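Local coordinates for ZYG-9 (PDB 2OF3), which helps organise microtubules and spindle poles in mitosis and meiosis of the one-cell embryo and belongs to the TOG/XMAP215 family, at residues Trp26-Leu39 and Asp86-Glu98. Numbering follows the deposited sequence.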
loop_
_atom_site.group_PDB
_atom_site.type_symbol
_atom_site.label_atom_id
_atom_site.label_comp_id
_atom_site.label_asym_id
_atom_site.label_seq_id
_atom_site.Cartn_x
_atom_site.Cartn_y
_atom_site.Cartn_z
ATOM N N TRP A 26 -6.292 7.533 10.897
ATOM C CA TRP A 26 -5.705 6.209 10.924
ATOM C C TRP A 26 -4.231 6.336 10.529
ATOM O O TRP A 26 -3.818 6.052 9.380
ATOM C CB TRP A 26 -6.470 5.371 9.918
ATOM C CG TRP A 26 -6.461 3.904 10.255
ATOM C CD1 TRP A 26 -5.731 2.955 9.649
ATOM C CD2 TRP A 26 -7.248 3.244 11.256
ATOM N NE1 TRP A 26 -6.028 1.724 10.174
ATOM C CE2 TRP A 26 -6.946 1.878 11.179
ATOM C CE3 TRP A 26 -8.217 3.680 12.183
ATOM C CZ2 TRP A 26 -7.520 0.921 12.037
ATOM C CZ3 TRP A 26 -8.786 2.738 13.044
ATOM C CH2 TRP A 26 -8.472 1.372 12.939
ATOM N N ASN A 27 -3.424 6.813 11.475
ATOM C CA ASN A 27 -2.034 7.206 11.179
ATOM C C ASN A 27 -1.107 6.855 12.342
ATOM O O ASN A 27 -0.031 7.446 12.475
ATOM C CB ASN A 27 -1.963 8.707 10.813
ATOM C CG ASN A 27 -2.332 9.624 12.009
ATOM O OD1 ASN A 27 -2.706 9.163 13.116
ATOM N ND2 ASN A 27 -2.230 10.910 11.790
ATOM N N PHE A 28 -1.517 5.884 13.152
ATOM C CA PHE A 28 -0.725 5.392 14.263
ATOM C C PHE A 28 0.564 4.681 13.830
ATOM O O PHE A 28 0.692 4.246 12.693
ATOM C CB PHE A 28 -1.559 4.430 15.122
ATOM C CG PHE A 28 -2.328 3.386 14.329
ATOM C CD1 PHE A 28 -1.673 2.255 13.763
ATOM C CD2 PHE A 28 -3.709 3.502 14.160
ATOM C CE1 PHE A 28 -2.363 1.283 13.024
ATOM C CE2 PHE A 28 -4.414 2.502 13.438
ATOM C CZ PHE A 28 -3.727 1.408 12.851
ATOM N N GLN A 29 1.498 4.525 14.761
ATOM C CA GLN A 29 2.683 3.748 14.526
ATOM C C GLN A 29 2.357 2.304 14.805
ATOM O O GLN A 29 2.920 1.407 14.198
ATOM C CB GLN A 29 3.803 4.203 15.470
ATOM C CG GLN A 29 4.288 5.613 15.217
ATOM C CD GLN A 29 4.840 5.782 13.782
ATOM O OE1 GLN A 29 5.481 4.864 13.253
ATOM N NE2 GLN A 29 4.587 6.947 13.154
ATOM N N ALA A 30 1.478 2.081 15.774
ATOM C CA ALA A 30 0.990 0.755 16.101
ATOM C C ALA A 30 -0.430 0.986 16.608
ATOM O O ALA A 30 -0.707 2.050 17.165
ATOM C CB ALA A 30 1.848 0.113 17.187
ATOM N N PRO A 31 -1.347 0.030 16.371
ATOM C CA PRO A 31 -2.770 0.247 16.742
ATOM C C PRO A 31 -2.946 0.587 18.226
ATOM O O PRO A 31 -2.223 0.056 19.057
ATOM C CB PRO A 31 -3.409 -1.094 16.446
ATOM C CG PRO A 31 -2.505 -1.732 15.412
ATOM C CD PRO A 31 -1.129 -1.264 15.702
ATOM N N THR A 32 -3.863 1.493 18.551
ATOM C CA THR A 32 -4.136 1.869 19.937
ATOM C C THR A 32 -5.594 1.565 20.258
ATOM O O THR A 32 -6.415 1.378 19.342
ATOM C CB THR A 32 -3.900 3.353 20.126
ATOM O OG1 THR A 32 -4.989 4.060 19.531
ATOM C CG2 THR A 32 -2.615 3.794 19.418
ATOM N N ASP A 33 -5.950 1.500 21.540
ATOM C CA ASP A 33 -7.334 1.206 21.924
ATOM C C ASP A 33 -8.252 2.219 21.274
ATOM O O ASP A 33 -9.345 1.869 20.850
ATOM C CB ASP A 33 -7.539 1.227 23.472
ATOM C CG ASP A 33 -9.053 1.314 23.896
ATOM O OD1 ASP A 33 -9.576 0.220 24.120
ATOM O OD2 ASP A 33 -9.714 2.428 24.000
ATOM N N GLU A 34 -7.819 3.468 21.196
ATOM C CA GLU A 34 -8.674 4.519 20.637
ATOM C C GLU A 34 -9.097 4.282 19.173
ATOM O O GLU A 34 -10.251 4.509 18.784
ATOM C CB GLU A 34 -7.965 5.871 20.730
ATOM C CG GLU A 34 -9.008 7.014 20.570
ATOM C CD GLU A 34 -8.429 8.429 20.461
ATOM O OE1 GLU A 34 -7.191 8.568 20.310
ATOM O OE2 GLU A 34 -9.252 9.401 20.451
ATOM N N HIS A 35 -8.139 3.847 18.356
ATOM C CA HIS A 35 -8.398 3.554 16.949
ATOM C C HIS A 35 -9.297 2.307 16.797
ATOM O O HIS A 35 -10.241 2.325 16.018
ATOM C CB HIS A 35 -7.087 3.371 16.187
ATOM C CG HIS A 35 -6.293 4.627 16.068
ATOM N ND1 HIS A 35 -5.307 4.969 16.973
ATOM C CD2 HIS A 35 -6.378 5.655 15.192
ATOM C CE1 HIS A 35 -4.804 6.144 16.646
ATOM N NE2 HIS A 35 -5.440 6.585 15.577
ATOM N N ILE A 36 -9.007 1.240 17.544
ATOM C CA ILE A 36 -9.806 0.022 17.482
ATOM C C ILE A 36 -11.235 0.295 17.923
ATOM O O ILE A 36 -12.172 -0.194 17.278
ATOM C CB ILE A 36 -9.150 -1.139 18.329
ATOM C CG1 ILE A 36 -7.787 -1.531 17.753
ATOM C CG2 ILE A 36 -10.089 -2.399 18.419
ATOM C CD1 ILE A 36 -6.892 -2.269 18.831
ATOM N N SER A 37 -11.421 1.061 19.004
ATOM C CA SER A 37 -12.826 1.337 19.472
ATOM C C SER A 37 -13.568 2.154 18.436
ATOM O O SER A 37 -14.775 1.945 18.263
ATOM C CB SER A 37 -12.927 2.185 20.764
ATOM O OG SER A 37 -12.330 1.528 21.852
ATOM N N GLN A 38 -12.884 3.118 17.797
ATOM C CA GLN A 38 -13.555 3.936 16.760
ATOM C C GLN A 38 -13.988 3.019 15.599
ATOM O O GLN A 38 -15.121 3.116 15.105
ATOM C CB GLN A 38 -12.614 5.048 16.246
ATOM C CG GLN A 38 -13.207 5.846 15.075
ATOM C CD GLN A 38 -12.297 6.966 14.644
ATOM O OE1 GLN A 38 -11.438 6.805 13.687
ATOM N NE2 GLN A 38 -12.400 8.099 15.359
ATOM N N LEU A 39 -13.081 2.169 15.137
ATOM C CA LEU A 39 -13.426 1.242 14.051
ATOM C C LEU A 39 -14.577 0.331 14.399
ATOM O O LEU A 39 -15.486 0.123 13.593
ATOM C CB LEU A 39 -12.203 0.389 13.638
ATOM C CG LEU A 39 -12.391 -0.661 12.511
ATOM C CD1 LEU A 39 -12.710 0.056 11.253
ATOM C CD2 LEU A 39 -11.107 -1.469 12.341
ATOM N N ASP A 86 -13.562 1.227 3.087
ATOM C CA ASP A 86 -12.693 1.973 3.983
ATOM C C ASP A 86 -12.559 1.284 5.352
ATOM O O ASP A 86 -11.469 1.222 5.907
ATOM C CB ASP A 86 -13.178 3.443 4.087
ATOM C CG ASP A 86 -14.604 3.582 4.668
ATOM O OD1 ASP A 86 -15.536 2.906 4.147
ATOM O OD2 ASP A 86 -14.826 4.387 5.648
ATOM N N LEU A 87 -13.636 0.737 5.881
ATOM C CA LEU A 87 -13.617 0.117 7.225
ATOM C C LEU A 87 -13.013 -1.249 7.169
ATOM O O LEU A 87 -12.328 -1.659 8.109
ATOM C CB LEU A 87 -15.043 0.025 7.794
ATOM C CG LEU A 87 -15.796 1.380 7.907
ATOM C CD1 LEU A 87 -17.283 1.164 8.358
ATOM C CD2 LEU A 87 -15.069 2.303 8.889
ATOM N N LEU A 88 -13.256 -1.964 6.071
ATOM C CA LEU A 88 -12.680 -3.314 5.913
ATOM C C LEU A 88 -11.202 -3.239 5.734
ATOM O O LEU A 88 -10.481 -4.016 6.362
ATOM C CB LEU A 88 -13.344 -4.058 4.758
ATOM C CG LEU A 88 -14.820 -4.402 4.987
ATOM C CD1 LEU A 88 -15.361 -5.049 3.721
ATOM C CD2 LEU A 88 -15.095 -5.256 6.272
ATOM N N LEU A 89 -10.712 -2.277 4.949
ATOM C CA LEU A 89 -9.280 -2.113 4.782
ATOM C C LEU A 89 -8.622 -1.698 6.084
ATOM O O LEU A 89 -7.532 -2.192 6.399
ATOM C CB LEU A 89 -8.951 -1.158 3.609
ATOM C CG LEU A 89 -9.373 -1.708 2.220
ATOM C CD1 LEU A 89 -9.225 -0.560 1.214
ATOM C CD2 LEU A 89 -8.507 -2.899 1.769
ATOM N N LYS A 90 -9.276 -0.877 6.893
ATOM C CA LYS A 90 -8.722 -0.534 8.226
ATOM C C LYS A 90 -8.582 -1.761 9.166
ATOM O O LYS A 90 -7.559 -1.938 9.878
ATOM C CB LYS A 90 -9.573 0.545 8.890
ATOM C CG LYS A 90 -9.361 1.947 8.295
ATOM C CD LYS A 90 -10.332 2.914 8.953
ATOM C CE LYS A 90 -9.922 4.328 8.732
ATOM N NZ LYS A 90 -10.046 4.660 7.261
ATOM N N TRP A 91 -9.626 -2.581 9.215
ATOM C CA TRP A 91 -9.571 -3.841 9.955
ATOM C C TRP A 91 -8.411 -4.725 9.474
ATOM O O TRP A 91 -7.718 -5.305 10.289
ATOM C CB TRP A 91 -10.915 -4.564 9.825
ATOM C CG TRP A 91 -10.949 -5.822 10.658
ATOM C CD1 TRP A 91 -11.308 -5.928 11.982
ATOM C CD2 TRP A 91 -10.557 -7.161 10.221
ATOM N NE1 TRP A 91 -11.183 -7.246 12.382
ATOM C CE2 TRP A 91 -10.732 -8.026 11.337
ATOM C CE3 TRP A 91 -10.082 -7.701 8.990
ATOM C CZ2 TRP A 91 -10.453 -9.440 11.270
ATOM C CZ3 TRP A 91 -9.812 -9.103 8.909
ATOM C CH2 TRP A 91 -9.998 -9.951 10.063
ATOM N N CYS A 92 -8.197 -4.834 8.165
ATOM C CA CYS A 92 -7.056 -5.540 7.598
ATOM C C CYS A 92 -5.722 -4.939 8.064
ATOM O O CYS A 92 -4.800 -5.707 8.347
ATOM C CB CYS A 92 -7.123 -5.547 6.054
ATOM S SG CYS A 92 -8.515 -6.572 5.354
ATOM N N THR A 93 -5.598 -3.604 8.205
ATOM C CA THR A 93 -4.339 -3.055 8.691
ATOM C C THR A 93 -4.010 -3.523 10.108
ATOM O O THR A 93 -2.831 -3.638 10.448
ATOM C CB THR A 93 -4.249 -1.478 8.651
ATOM O OG1 THR A 93 -5.211 -0.942 9.569
ATOM C CG2 THR A 93 -4.531 -0.929 7.262
ATOM N N LEU A 94 -5.034 -3.761 10.944
ATOM C CA LEU A 94 -4.841 -4.270 12.310
ATOM C C LEU A 94 -4.192 -5.658 12.265
ATOM O O LEU A 94 -3.286 -5.965 13.074
ATOM C CB LEU A 94 -6.180 -4.327 13.047
ATOM C CG LEU A 94 -6.967 -3.037 13.302
ATOM C CD1 LEU A 94 -8.168 -3.375 14.128
ATOM C CD2 LEU A 94 -6.112 -2.020 14.004
ATOM N N ARG A 95 -4.636 -6.466 11.308
ATOM C CA ARG A 95 -4.012 -7.757 10.999
ATOM C C ARG A 95 -2.604 -7.673 10.502
ATOM O O ARG A 95 -1.867 -8.623 10.667
ATOM C CB ARG A 95 -4.836 -8.579 9.998
ATOM C CG ARG A 95 -6.285 -8.775 10.402
ATOM C CD ARG A 95 -6.386 -9.480 11.764
ATOM N NE ARG A 95 -7.364 -8.733 12.522
ATOM C CZ ARG A 95 -7.176 -8.172 13.700
ATOM N NH1 ARG A 95 -6.075 -8.316 14.364
ATOM N NH2 ARG A 95 -8.162 -7.501 14.224
ATOM N N PHE A 96 -2.180 -6.560 9.929
ATOM C CA PHE A 96 -0.772 -6.391 9.543
ATOM C C PHE A 96 0.214 -6.322 10.709
ATOM O O PHE A 96 1.417 -6.458 10.498
ATOM C CB PHE A 96 -0.572 -5.169 8.598
ATOM C CG PHE A 96 -1.297 -5.289 7.280
ATOM C CD1 PHE A 96 -1.746 -6.532 6.814
ATOM C CD2 PHE A 96 -1.552 -4.162 6.499
ATOM C CE1 PHE A 96 -2.453 -6.660 5.585
ATOM C CE2 PHE A 96 -2.244 -4.257 5.265
ATOM C CZ PHE A 96 -2.701 -5.531 4.806
ATOM N N PHE A 97 -0.268 -6.121 11.930
ATOM C CA PHE A 97 0.614 -5.986 13.088
ATOM C C PHE A 97 0.825 -7.317 13.864
ATOM O O PHE A 97 1.765 -7.464 14.644
ATOM C CB PHE A 97 0.101 -4.851 13.981
ATOM C CG PHE A 97 0.419 -3.495 13.413
ATOM C CD1 PHE A 97 1.595 -2.846 13.761
ATOM C CD2 PHE A 97 -0.416 -2.908 12.471
ATOM C CE1 PHE A 97 1.939 -1.626 13.218
ATOM C CE2 PHE A 97 -0.097 -1.645 11.925
ATOM C CZ PHE A 97 1.090 -1.003 12.302
ATOM N N GLU A 98 -0.041 -8.281 13.615
ATOM C CA GLU A 98 0.099 -9.612 14.140
ATOM C C GLU A 98 0.998 -10.493 13.270
ATOM O O GLU A 98 1.149 -10.273 12.070
ATOM C CB GLU A 98 -1.291 -10.177 14.218
ATOM C CG GLU A 98 -2.049 -9.377 15.230
ATOM C CD GLU A 98 -3.530 -9.395 15.029
ATOM O OE1 GLU A 98 -4.023 -10.160 14.154
ATOM O OE2 GLU A 98 -4.195 -8.611 15.757
#
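The indole of Trp26 lies between Lys90 on one face and Phe28 on the other. CG of Lys90 sits 3.7 Å from the centroid of the Trp26 five-membered ring, a CH-pi contact almost on the ring normal. The extended lysine chain (chi3 163°) runs over the face as far as CE, near CB of Trp26. Its NZ, 5.2 Å from the same centroid, is at most weakly attracted. At the indole edge, NE1 of Trp26 donates to OG1 of Thr93 over 2.9 Å. The bond is nearly straight, at 167°, and lies in the ring plane. OG1 of Thr93 in turn donates to O of Lys90 over 2.6 Å. With its proton given to that carbonyl, the oxygen accepts from the indole. That carbonyl also takes the helical bond from Leu94 N.

Pro31 lies over one face of the Phe97 ring, with CD 3.6 Å from the ring centroid. CE1 of Phe28 meets CE2 of Phe97 at 3.9 Å, at the edge of the Phe28 ring. CD2 of Leu94 touches both Pro31 CB and Trp26 CZ2. Leu39 enters helix 85-95 as a knob among Leu87, Lys90, Trp91 and Leu94.

Behind this interface, Ala132 of helix 127-139 touches both Trp26 and Lys90. The contact joins the loop before helix 33-44, and that helix, to residues 86-98. A leucine in place of Trp26 would probably leave Thr93 OG1 without its indole donor and Lys90 without a flat surface to lie on. The chemistry is mainly apolar, with one chain of two hydrogen bonds, Trp26 to Thr93 to the Lys90 carbonyl, fixing the indole's orientation.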